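Local atomic coordinates of glutathione S-transferase, N-terminal domain protein (Pseudomonas putida, PDB entry 4NAX), a protein that binds oxidized glutathione disulfide, one molecule per subunit of its dimer, and probably acts as a glutathione-dependent transferase. Residues L21-L26 with I36-I41; P72-P77 with L94-E99; Q103-D108 with Q114-L119; G162-H167 with Q172-E177. All coordinates share one frame; numbering follows the deposited sequence.

Contact 1. Residues L21-L26 with I36-I41; sequences LQLYSL and IMLEEI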
# COMPACT_ATOMS: atom_id res chain seq x y z
N LEU A 21 7.57 4.30 22.69
CA LEU A 21 6.70 3.78 21.63
C LEU A 21 6.39 2.30 21.90
O LEU A 21 7.29 1.50 22.20
CB LEU A 21 7.38 3.97 20.29
CG LEU A 21 6.56 3.52 19.07
CD1 LEU A 21 6.90 4.39 17.87
CD2 LEU A 21 6.79 2.05 18.72
N GLN A 22 5.11 1.97 21.79
CA GLN A 22 4.60 0.62 21.98
C GLN A 22 4.35 -0.01 20.62
O GLN A 22 3.67 0.56 19.78
CB GLN A 22 3.29 0.66 22.79
CG GLN A 22 3.39 1.41 24.12
CD GLN A 22 4.19 0.65 25.15
OE1 GLN A 22 3.84 -0.49 25.50
NE2 GLN A 22 5.24 1.26 25.65
N LEU A 23 4.93 -1.20 20.43
CA LEU A 23 4.77 -1.97 19.21
C LEU A 23 3.96 -3.23 19.50
O LEU A 23 4.30 -3.97 20.41
CB LEU A 23 6.13 -2.38 18.65
CG LEU A 23 6.12 -3.32 17.46
CD1 LEU A 23 5.47 -2.69 16.23
CD2 LEU A 23 7.54 -3.78 17.14
N TYR A 24 2.92 -3.46 18.70
CA TYR A 24 2.06 -4.64 18.85
C TYR A 24 2.20 -5.43 17.56
O TYR A 24 1.73 -4.99 16.51
CB TYR A 24 0.61 -4.23 19.13
CG TYR A 24 0.49 -3.20 20.25
CD1 TYR A 24 0.46 -3.57 21.60
CD2 TYR A 24 0.46 -1.85 19.95
CE1 TYR A 24 0.37 -2.60 22.59
CE2 TYR A 24 0.34 -0.89 20.94
CZ TYR A 24 0.32 -1.26 22.26
OH TYR A 24 0.21 -0.29 23.23
N SER A 25 2.91 -6.55 17.60
CA SER A 25 3.37 -7.16 16.38
C SER A 25 3.66 -8.65 16.57
O SER A 25 3.36 -9.24 17.60
CB SER A 25 4.60 -6.38 15.86
OG SER A 25 4.95 -6.74 14.52
N LEU A 26 4.23 -9.24 15.52
CA LEU A 26 4.57 -10.65 15.44
C LEU A 26 5.65 -10.73 14.35
O LEU A 26 5.57 -9.96 13.38
CB LEU A 26 3.34 -11.46 15.07
CG LEU A 26 3.46 -12.97 15.14
CD1 LEU A 26 3.65 -13.42 16.58
CD2 LEU A 26 2.23 -13.59 14.52
N ILE A 36 12.43 -3.84 12.31
CA ILE A 36 13.66 -3.50 11.63
C ILE A 36 13.84 -1.98 11.62
O ILE A 36 14.92 -1.46 11.92
CB ILE A 36 13.72 -4.07 10.21
CG1 ILE A 36 13.86 -5.59 10.26
CG2 ILE A 36 14.89 -3.46 9.44
CD1 ILE A 36 13.67 -6.27 8.94
N MET A 37 12.80 -1.24 11.24
CA MET A 37 12.89 0.20 11.20
C MET A 37 13.30 0.79 12.56
O MET A 37 14.18 1.64 12.62
CB MET A 37 11.55 0.78 10.75
CG MET A 37 11.51 2.29 10.69
SD MET A 37 12.64 2.94 9.45
CE MET A 37 12.13 4.66 9.50
N LEU A 38 12.65 0.33 13.62
CA LEU A 38 12.94 0.83 14.95
C LEU A 38 14.38 0.52 15.36
O LEU A 38 15.07 1.38 15.94
CB LEU A 38 11.96 0.25 15.96
CG LEU A 38 10.53 0.81 15.81
CD1 LEU A 38 9.52 -0.11 16.47
CD2 LEU A 38 10.46 2.22 16.37
N GLU A 39 14.84 -0.69 15.02
CA GLU A 39 16.23 -1.05 15.28
C GLU A 39 17.21 -0.17 14.50
O GLU A 39 18.26 0.20 15.01
CB GLU A 39 16.48 -2.54 14.98
CG GLU A 39 15.73 -3.50 15.88
CD GLU A 39 16.26 -3.53 17.30
OE1 GLU A 39 17.48 -3.39 17.50
OE2 GLU A 39 15.44 -3.73 18.23
N GLU A 40 16.89 0.11 13.24
CA GLU A 40 17.77 0.93 12.39
C GLU A 40 17.92 2.36 12.92
O GLU A 40 19.01 2.91 12.88
CB GLU A 40 17.24 1.02 10.95
CG GLU A 40 17.31 -0.27 10.15
CD GLU A 40 18.70 -0.62 9.60
OE1 GLU A 40 19.75 -0.03 9.99
OE2 GLU A 40 18.77 -1.56 8.78
N ILE A 41 16.81 2.95 13.36
CA ILE A 41 16.80 4.36 13.73
C ILE A 41 17.19 4.59 15.19
O ILE A 41 17.44 5.72 15.59
CB ILE A 41 15.47 5.07 13.38
CG1 ILE A 41 14.33 4.59 14.27
CG2 ILE A 41 15.18 4.92 11.89
CD1 ILE A 41 12.98 5.21 13.98
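L21 opens the strand side of this contact, where strand 21-25 meets helix 31-41 in the beta-alpha-beta unit that begins the thioredoxin-like domain of the glutathione transferase fold; strand 45-49 completes the unit. The L21 side chain leaves the strand toward the helix with CG anti to the backbone N (chi1 -178°), which brings CD2 to the CD1 methyl of L38, 4.1 Å away. L21 also rests on L97 of helix 90-101. Next along the strand, Q22 points away from helix 31-41; its amide bonds to H48 and E46 of strand 45-49. L23 turns back to the helix, and Y24 then lies against H48, the two rings nearly parallel. L21 and L23, two residues apart and on the same side of the strand, thus form the apolar floor on which L38 sits. L38 is the one helix residue that touches the strand segment; no hydrogen bond joins the two segments, and 109 Å² is buried between them. M37, the residue before L38 and so on a different side of the helix, packs on L94, L97 and A98 of helix 90-101. L38 reaches toward the strand with CG beside its own backbone N, and its CD1 also meets L23 CD2 at 4.2 Å.

Contact 2. Residues P72-P77 with L94-E99; sequences PAILDP and LQYLAE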
# COMPACT_ATOMS: atom_id res chain seq x y z
N PRO A 72 1.41 -5.13 11.79
CA PRO A 72 1.77 -4.42 13.02
C PRO A 72 0.88 -3.21 13.30
O PRO A 72 0.24 -2.65 12.40
CB PRO A 72 3.19 -3.98 12.74
CG PRO A 72 3.19 -3.70 11.26
CD PRO A 72 2.30 -4.79 10.68
N ALA A 73 0.93 -2.77 14.55
CA ALA A 73 0.30 -1.52 14.98
C ALA A 73 1.21 -0.92 16.04
O ALA A 73 1.97 -1.63 16.70
CB ALA A 73 -1.09 -1.75 15.52
N ILE A 74 1.13 0.40 16.19
CA ILE A 74 1.88 1.10 17.21
C ILE A 74 0.99 2.05 18.01
O ILE A 74 -0.07 2.49 17.56
CB ILE A 74 3.08 1.90 16.65
CG1 ILE A 74 2.63 3.00 15.67
CG2 ILE A 74 4.07 0.95 15.99
CD1 ILE A 74 3.68 4.04 15.37
N LEU A 75 1.48 2.39 19.20
CA LEU A 75 0.94 3.49 20.01
C LEU A 75 2.15 4.27 20.50
O LEU A 75 2.91 3.79 21.34
CB LEU A 75 0.09 2.97 21.15
CG LEU A 75 -0.52 4.03 22.06
CD1 LEU A 75 -1.39 5.02 21.30
CD2 LEU A 75 -1.32 3.32 23.14
N ASP A 76 2.37 5.44 19.92
CA ASP A 76 3.54 6.26 20.26
C ASP A 76 3.09 7.31 21.27
O ASP A 76 2.33 8.22 20.91
CB ASP A 76 4.09 6.97 19.04
CG ASP A 76 5.38 7.71 19.30
OD1 ASP A 76 5.85 7.68 20.45
OD2 ASP A 76 5.93 8.32 18.37
N PRO A 77 3.55 7.22 22.53
CA PRO A 77 3.15 8.25 23.50
C PRO A 77 3.66 9.64 23.10
O PRO A 77 3.05 10.66 23.49
CB PRO A 77 3.78 7.79 24.81
CG PRO A 77 4.91 6.91 24.42
CD PRO A 77 4.52 6.28 23.12
N LEU A 94 6.06 2.95 8.72
CA LEU A 94 7.39 3.25 8.21
C LEU A 94 7.54 4.72 7.87
O LEU A 94 8.55 5.35 8.20
CB LEU A 94 7.71 2.41 6.98
CG LEU A 94 7.95 0.92 7.21
CD1 LEU A 94 8.17 0.21 5.87
CD2 LEU A 94 9.16 0.67 8.11
N GLN A 95 6.56 5.28 7.17
CA GLN A 95 6.65 6.68 6.80
C GLN A 95 6.63 7.57 8.05
O GLN A 95 7.41 8.52 8.16
CB GLN A 95 5.53 7.04 5.82
CG GLN A 95 5.60 8.48 5.37
CD GLN A 95 4.68 8.81 4.22
OE1 GLN A 95 3.95 7.98 3.69
NE2 GLN A 95 4.73 10.05 3.80
N TYR A 96 5.73 7.28 8.98
CA TYR A 96 5.67 8.01 10.25
C TYR A 96 7.04 8.01 10.97
O TYR A 96 7.55 9.05 11.38
CB TYR A 96 4.61 7.40 11.18
CG TYR A 96 4.66 7.98 12.57
CD1 TYR A 96 4.34 9.30 12.81
CD2 TYR A 96 5.08 7.22 13.66
CE1 TYR A 96 4.42 9.85 14.08
CE2 TYR A 96 5.15 7.76 14.93
CZ TYR A 96 4.82 9.08 15.14
OH TYR A 96 4.85 9.65 16.39
N LEU A 97 7.63 6.82 11.11
CA LEU A 97 8.90 6.72 11.81
C LEU A 97 10.04 7.39 11.09
O LEU A 97 10.92 7.97 11.73
CB LEU A 97 9.25 5.25 12.09
CG LEU A 97 8.33 4.55 13.08
CD1 LEU A 97 8.69 3.07 13.16
CD2 LEU A 97 8.38 5.17 14.47
N ALA A 98 10.04 7.33 9.76
CA ALA A 98 11.06 8.02 8.98
C ALA A 98 10.96 9.53 9.17
O ALA A 98 11.98 10.22 9.30
CB ALA A 98 10.93 7.67 7.52
N GLU A 99 9.74 10.04 9.16
CA GLU A 99 9.51 11.48 9.29
C GLU A 99 9.77 11.97 10.72
O GLU A 99 10.31 13.06 10.93
CB GLU A 99 8.09 11.83 8.81
CG GLU A 99 8.01 11.63 7.29
CD GLU A 99 6.64 11.77 6.68
OE1 GLU A 99 5.62 11.86 7.39
OE2 GLU A 99 6.58 11.77 5.42
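Both chi1 torsions are close to 180° (171° in Y96, -174° in D76), extending each side chain away from its backbone N: the phenol of Y96 runs from helix 90-101 toward strand 73-76 and the carboxylate of D76 comes out to meet it. I74 holds CG1 between its backbone N and carbonyl carbon, which carries CD1 to the same ring. The bond between Y96 and D76 is short: Y96 OH donates to D76 OD2 over 2.6 Å. The hydroxyl comes to the anti side of the carboxylate, somewhat out of its plane, while OD2 lies at the ring's edge, with the two planes 72° apart. I74 CD1 approaches the ring obliquely, 3.9 Å from Y96 CD2. This joins the central sheet of the thioredoxin-like domain to the helix that follows its last strand, 85-88; L85 and L87 of that strand also touch Y96. Across the dimer interface, Y113 of the second subunit meets the Y96 ring edge-to-face. A phenylalanine at Y96 would probably keep the packing on I74 but leave D76 OD2 without its phenolic donor. K100 makes a salt bridge to the same OD2, and the backbone N of N78 hydrogen-bonds to OD1. Phenol and ammonium together would be expected to stabilise the negative charge on this buried carboxylate, favouring its ionised form.

Contact 3. Residues Q103-D108 with Q114-L119; sequences QLLSQD and QTLQWL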
# COMPACT_ATOMS: atom_id res chain seq x y z
N GLN A 103 15.25 9.92 9.46
CA GLN A 103 16.09 8.87 8.89
C GLN A 103 15.30 8.02 7.90
O GLN A 103 14.11 7.78 8.08
CB GLN A 103 16.59 7.96 10.01
CG GLN A 103 17.48 8.65 11.04
CD GLN A 103 17.98 7.68 12.09
OE1 GLN A 103 18.55 6.64 11.76
NE2 GLN A 103 17.77 8.00 13.36
N LEU A 104 15.99 7.54 6.87
CA LEU A 104 15.51 6.50 5.96
C LEU A 104 14.38 6.94 5.05
O LEU A 104 13.68 6.11 4.45
CB LEU A 104 15.19 5.21 6.73
CG LEU A 104 16.42 4.63 7.45
CD1 LEU A 104 16.02 3.52 8.38
CD2 LEU A 104 17.45 4.08 6.49
N LEU A 105 14.27 8.24 4.87
CA LEU A 105 13.41 8.82 3.84
C LEU A 105 14.05 10.16 3.51
O LEU A 105 14.11 11.04 4.36
CB LEU A 105 11.97 9.00 4.32
CG LEU A 105 10.97 9.62 3.34
CD1 LEU A 105 10.91 8.87 2.02
CD2 LEU A 105 9.58 9.71 3.98
N SER A 106 14.54 10.30 2.29
CA SER A 106 15.32 11.47 1.91
C SER A 106 14.58 12.76 2.14
O SER A 106 13.38 12.84 1.90
CB SER A 106 15.66 11.40 0.43
OG SER A 106 16.51 12.47 0.04
N GLN A 107 15.34 13.77 2.54
CA GLN A 107 14.85 15.14 2.63
C GLN A 107 14.84 15.84 1.26
O GLN A 107 14.22 16.89 1.11
CB GLN A 107 15.68 16.00 3.60
CG GLN A 107 16.15 15.33 4.89
CD GLN A 107 15.19 15.50 6.05
OE1 GLN A 107 14.56 16.55 6.20
NE2 GLN A 107 15.08 14.47 6.88
N ASP A 108 15.56 15.28 0.29
CA ASP A 108 15.48 15.78 -1.07
C ASP A 108 14.09 15.44 -1.61
O ASP A 108 13.73 14.27 -1.63
CB ASP A 108 16.54 15.14 -1.97
CG ASP A 108 16.34 15.52 -3.42
OD1 ASP A 108 16.56 16.70 -3.75
OD2 ASP A 108 15.90 14.67 -4.21
N GLN A 114 10.25 9.43 -4.97
CA GLN A 114 10.66 8.14 -5.55
C GLN A 114 10.61 7.04 -4.49
O GLN A 114 10.22 5.90 -4.78
CB GLN A 114 12.07 8.19 -6.14
CG GLN A 114 12.27 9.20 -7.25
CD GLN A 114 11.28 9.04 -8.39
OE1 GLN A 114 11.11 7.94 -8.93
NE2 GLN A 114 10.61 10.11 -8.75
N THR A 115 10.98 7.38 -3.25
CA THR A 115 10.95 6.41 -2.17
C THR A 115 9.51 5.99 -1.85
O THR A 115 9.20 4.79 -1.70
CB THR A 115 11.64 6.95 -0.92
OG1 THR A 115 13.00 7.31 -1.24
CG2 THR A 115 11.67 5.91 0.16
N LEU A 116 8.62 6.97 -1.77
CA LEU A 116 7.22 6.69 -1.51
C LEU A 116 6.58 5.87 -2.63
O LEU A 116 5.76 5.01 -2.38
CB LEU A 116 6.44 7.98 -1.25
CG LEU A 116 6.84 8.77 -0.02
CD1 LEU A 116 6.05 10.07 0.09
CD2 LEU A 116 6.68 7.98 1.26
N GLN A 117 6.98 6.13 -3.86
CA GLN A 117 6.57 5.33 -5.00
C GLN A 117 6.92 3.86 -4.79
O GLN A 117 6.07 2.98 -4.93
CB GLN A 117 7.24 5.86 -6.26
CG GLN A 117 7.18 4.97 -7.48
CD GLN A 117 8.04 5.57 -8.56
OE1 GLN A 117 7.61 6.42 -9.33
NE2 GLN A 117 9.32 5.23 -8.53
N TRP A 118 8.17 3.58 -4.45
CA TRP A 118 8.56 2.19 -4.27
C TRP A 118 7.92 1.54 -3.03
O TRP A 118 7.62 0.35 -3.05
CB TRP A 118 10.07 2.05 -4.29
CG TRP A 118 10.64 2.26 -5.67
CD1 TRP A 118 11.45 3.29 -6.09
CD2 TRP A 118 10.41 1.45 -6.83
NE1 TRP A 118 11.74 3.15 -7.42
CE2 TRP A 118 11.12 2.03 -7.90
CE3 TRP A 118 9.69 0.28 -7.07
CZ2 TRP A 118 11.13 1.45 -9.18
CZ3 TRP A 118 9.71 -0.28 -8.32
CH2 TRP A 118 10.42 0.30 -9.36
N LEU A 119 7.68 2.34 -1.99
CA LEU A 119 6.92 1.88 -0.85
C LEU A 119 5.50 1.46 -1.23
O LEU A 119 5.00 0.42 -0.80
CB LEU A 119 6.90 2.95 0.24
CG LEU A 119 6.11 2.61 1.50
CD1 LEU A 119 6.67 1.40 2.22
CD2 LEU A 119 6.05 3.83 2.42
O HOH W 1 15.10 7.95 0.50
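L105 and T115 cross at a slant, the leucine's CD1 methyl lying against both CB and CG2 of the threonine. Here the linker between helix 90-101 and helix 109-137 folds back on the first long helix of the all-helical C-terminal domain of the glutathione transferase fold. L105 CD1 is 3.6 Å from T115 CG2, and on the other branch L105 CD2 lies 4.3 Å from L116 CD2. The fork of L105 thereby spans two successive residues of the helix, while the same side chain packs on A98 and E99 of helix 90-101. In T115 the methyl CG2 stands anti to the backbone N (chi1 -58° places OG1 beside that N), which parts the apolar branch from the polar one. The hydroxyl is hydrogen-bonded to Q111 O, one turn earlier in its own helix. L116 also touches Q95, both in its own chain and in the second subunit. Beyond L105 the linker makes an ST turn, D108 N donating to S106 OG at 3.0 Å, and D108 then caps helix 109-137 by bonding to Q111 N. One water bridges the segments: it accepts from S106 N at 3.0 Å and donates to T115 OG1 at 2.8 Å.

Contact 4. Residues G162-H167 with Q172-E177; sequences GVLDRH and QWMAEE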
# COMPACT_ATOMS: atom_id res chain seq x y z
N GLY A 162 10.93 -9.26 -11.50
CA GLY A 162 11.61 -8.71 -12.66
C GLY A 162 11.69 -7.20 -12.62
O GLY A 162 12.71 -6.61 -12.97
N VAL A 163 10.60 -6.56 -12.20
CA VAL A 163 10.60 -5.11 -12.03
C VAL A 163 11.69 -4.70 -11.04
O VAL A 163 12.48 -3.79 -11.29
CB VAL A 163 9.22 -4.58 -11.59
CG1 VAL A 163 9.28 -3.11 -11.28
CG2 VAL A 163 8.16 -4.84 -12.67
N LEU A 164 11.74 -5.39 -9.90
CA LEU A 164 12.77 -5.12 -8.92
C LEU A 164 14.17 -5.33 -9.48
O LEU A 164 15.07 -4.52 -9.25
CB LEU A 164 12.59 -5.99 -7.68
CG LEU A 164 11.43 -5.69 -6.76
CD1 LEU A 164 11.45 -6.70 -5.62
CD2 LEU A 164 11.51 -4.28 -6.18
N ASP A 165 14.34 -6.44 -10.18
CA ASP A 165 15.65 -6.84 -10.66
C ASP A 165 16.20 -5.83 -11.66
O ASP A 165 17.37 -5.45 -11.61
CB ASP A 165 15.57 -8.23 -11.28
CG ASP A 165 16.92 -8.88 -11.43
OD1 ASP A 165 17.54 -9.18 -10.40
OD2 ASP A 165 17.33 -9.11 -12.58
N ARG A 166 15.35 -5.42 -12.60
CA ARG A 166 15.77 -4.45 -13.60
C ARG A 166 16.08 -3.12 -12.94
O ARG A 166 17.02 -2.42 -13.32
CB ARG A 166 14.73 -4.30 -14.70
CG ARG A 166 14.61 -5.55 -15.57
CD ARG A 166 13.70 -5.36 -16.77
NE ARG A 166 12.33 -5.04 -16.36
CZ ARG A 166 11.40 -5.94 -16.01
NH1 ARG A 166 10.19 -5.53 -15.64
NH2 ARG A 166 11.67 -7.23 -16.02
N HIS A 167 15.27 -2.74 -11.95
CA HIS A 167 15.50 -1.48 -11.27
C HIS A 167 16.84 -1.47 -10.52
O HIS A 167 17.53 -0.45 -10.47
CB HIS A 167 14.35 -1.20 -10.29
CG HIS A 167 14.55 0.04 -9.51
ND1 HIS A 167 14.47 1.29 -10.07
CD2 HIS A 167 14.92 0.23 -8.22
CE1 HIS A 167 14.75 2.20 -9.15
NE2 HIS A 167 15.02 1.58 -8.02
N GLN A 172 22.67 0.11 -5.40
CA GLN A 172 22.71 -0.57 -4.12
C GLN A 172 21.32 -0.78 -3.52
O GLN A 172 21.08 -1.82 -2.90
CB GLN A 172 23.57 0.22 -3.12
CG GLN A 172 25.01 0.41 -3.57
CD GLN A 172 25.68 -0.89 -3.98
OE1 GLN A 172 26.24 -1.00 -5.08
NE2 GLN A 172 25.65 -1.86 -3.10
N TRP A 173 20.43 0.19 -3.69
CA TRP A 173 19.14 0.21 -3.01
C TRP A 173 18.05 0.74 -3.93
O TRP A 173 18.31 1.17 -5.06
CB TRP A 173 19.21 1.04 -1.72
CG TRP A 173 20.21 0.57 -0.72
CD1 TRP A 173 21.33 1.24 -0.32
CD2 TRP A 173 20.16 -0.63 0.07
NE1 TRP A 173 22.00 0.51 0.63
CE2 TRP A 173 21.30 -0.63 0.90
CE3 TRP A 173 19.28 -1.71 0.13
CZ2 TRP A 173 21.58 -1.67 1.78
CZ3 TRP A 173 19.56 -2.76 1.03
CH2 TRP A 173 20.70 -2.72 1.84
N MET A 174 16.81 0.69 -3.48
CA MET A 174 15.70 1.16 -4.31
C MET A 174 15.81 2.63 -4.69
O MET A 174 15.56 3.02 -5.84
CB MET A 174 14.36 0.89 -3.62
CG MET A 174 14.03 -0.58 -3.45
SD MET A 174 13.98 -1.57 -4.96
CE MET A 174 12.57 -0.85 -5.79
N ALA A 175 16.15 3.46 -3.70
CA ALA A 175 16.40 4.87 -3.92
C ALA A 175 17.90 5.14 -3.73
O ALA A 175 18.68 4.20 -3.56
CB ALA A 175 15.56 5.71 -2.97
N GLU A 176 18.32 6.40 -3.82
CA GLU A 176 19.75 6.71 -3.78
C GLU A 176 20.42 6.37 -2.47
O GLU A 176 21.62 6.06 -2.44
CB GLU A 176 19.99 8.18 -4.17
CG GLU A 176 19.70 8.42 -5.65
CD GLU A 176 19.75 9.86 -6.11
OE1 GLU A 176 19.81 10.77 -5.26
OE2 GLU A 176 19.70 10.09 -7.34
N GLU A 177 19.65 6.40 -1.38
CA GLU A 177 20.10 5.92 -0.08
C GLU A 177 19.18 4.82 0.41
O GLU A 177 17.98 4.79 0.08
CB GLU A 177 20.12 7.05 0.95
CG GLU A 177 21.16 8.13 0.72
CD GLU A 177 20.75 9.13 -0.35
OE1 GLU A 177 21.57 9.39 -1.25
OE2 GLU A 177 19.61 9.64 -0.29
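H167 NE2 donates to the backbone carbonyl oxygen of M174 in a short, nearly straight bond, 2.7 Å between NE2 and O with an angle of 169° at the hydrogen. The oxygen lies in the imidazole plane, and the donor in turn lies in the carbonyl plane on a lone pair, a geometry that favours this rotation of the ring. A chi1 of 177° swings the imidazole of H167 from helix 148-168 to the loop that returns after it. The side chain of M174 bends back toward the helix. Kinked at chi2 and chi3, it brings CE to 3.5 Å from H167 CD2 and 3.6 Å from L164 CD2. The methyl thus fills the angle between imidazole and leucine, and L164 and M174 cross at about a right angle. M174 SD stands obliquely to the imidazole, 4.9 Å from the ring centre. Replacing H167 by alanine removes the donor, which would probably leave M174 O without its hydrogen bond and open a gap beside the methionine methyl, so that the loop would be held less firmly to the helix. M174 N is held separately by D182 OD1 at the start of helix 180-193, so both polar backbone atoms of this residue are engaged. The contact lies in the all-helical C-terminal domain: W118 of helix 109-137 packs against both H167 and M174, A181 and I185 of helix 180-193 touch M174, and L164 reaches on to V210 of helix 208-219.

Contacts 1 and 2 lie side by side, centres 8 Å apart, in the thioredoxin-like domain, where strands 21-25 and 73-76 are neighbours in one sheet: Q22 N lies 2.9 Å from L75 O. Contact 3 continues from them into the helical domain; its loop touches helix 31-41 through L104 and M37 and helix 90-101 through L105 and A98. W118 then carries the packing to contact 4, whose centre is 13 Å from that of contact 3, whereas contacts 2 and 4 do not touch. Contacts 2 and 3 both reach the second subunit. P72 of 72-77 touches bound glutathione disulfide, while the side chains of L23 and I74 are each about 10 Å from a bound glutathione disulfide.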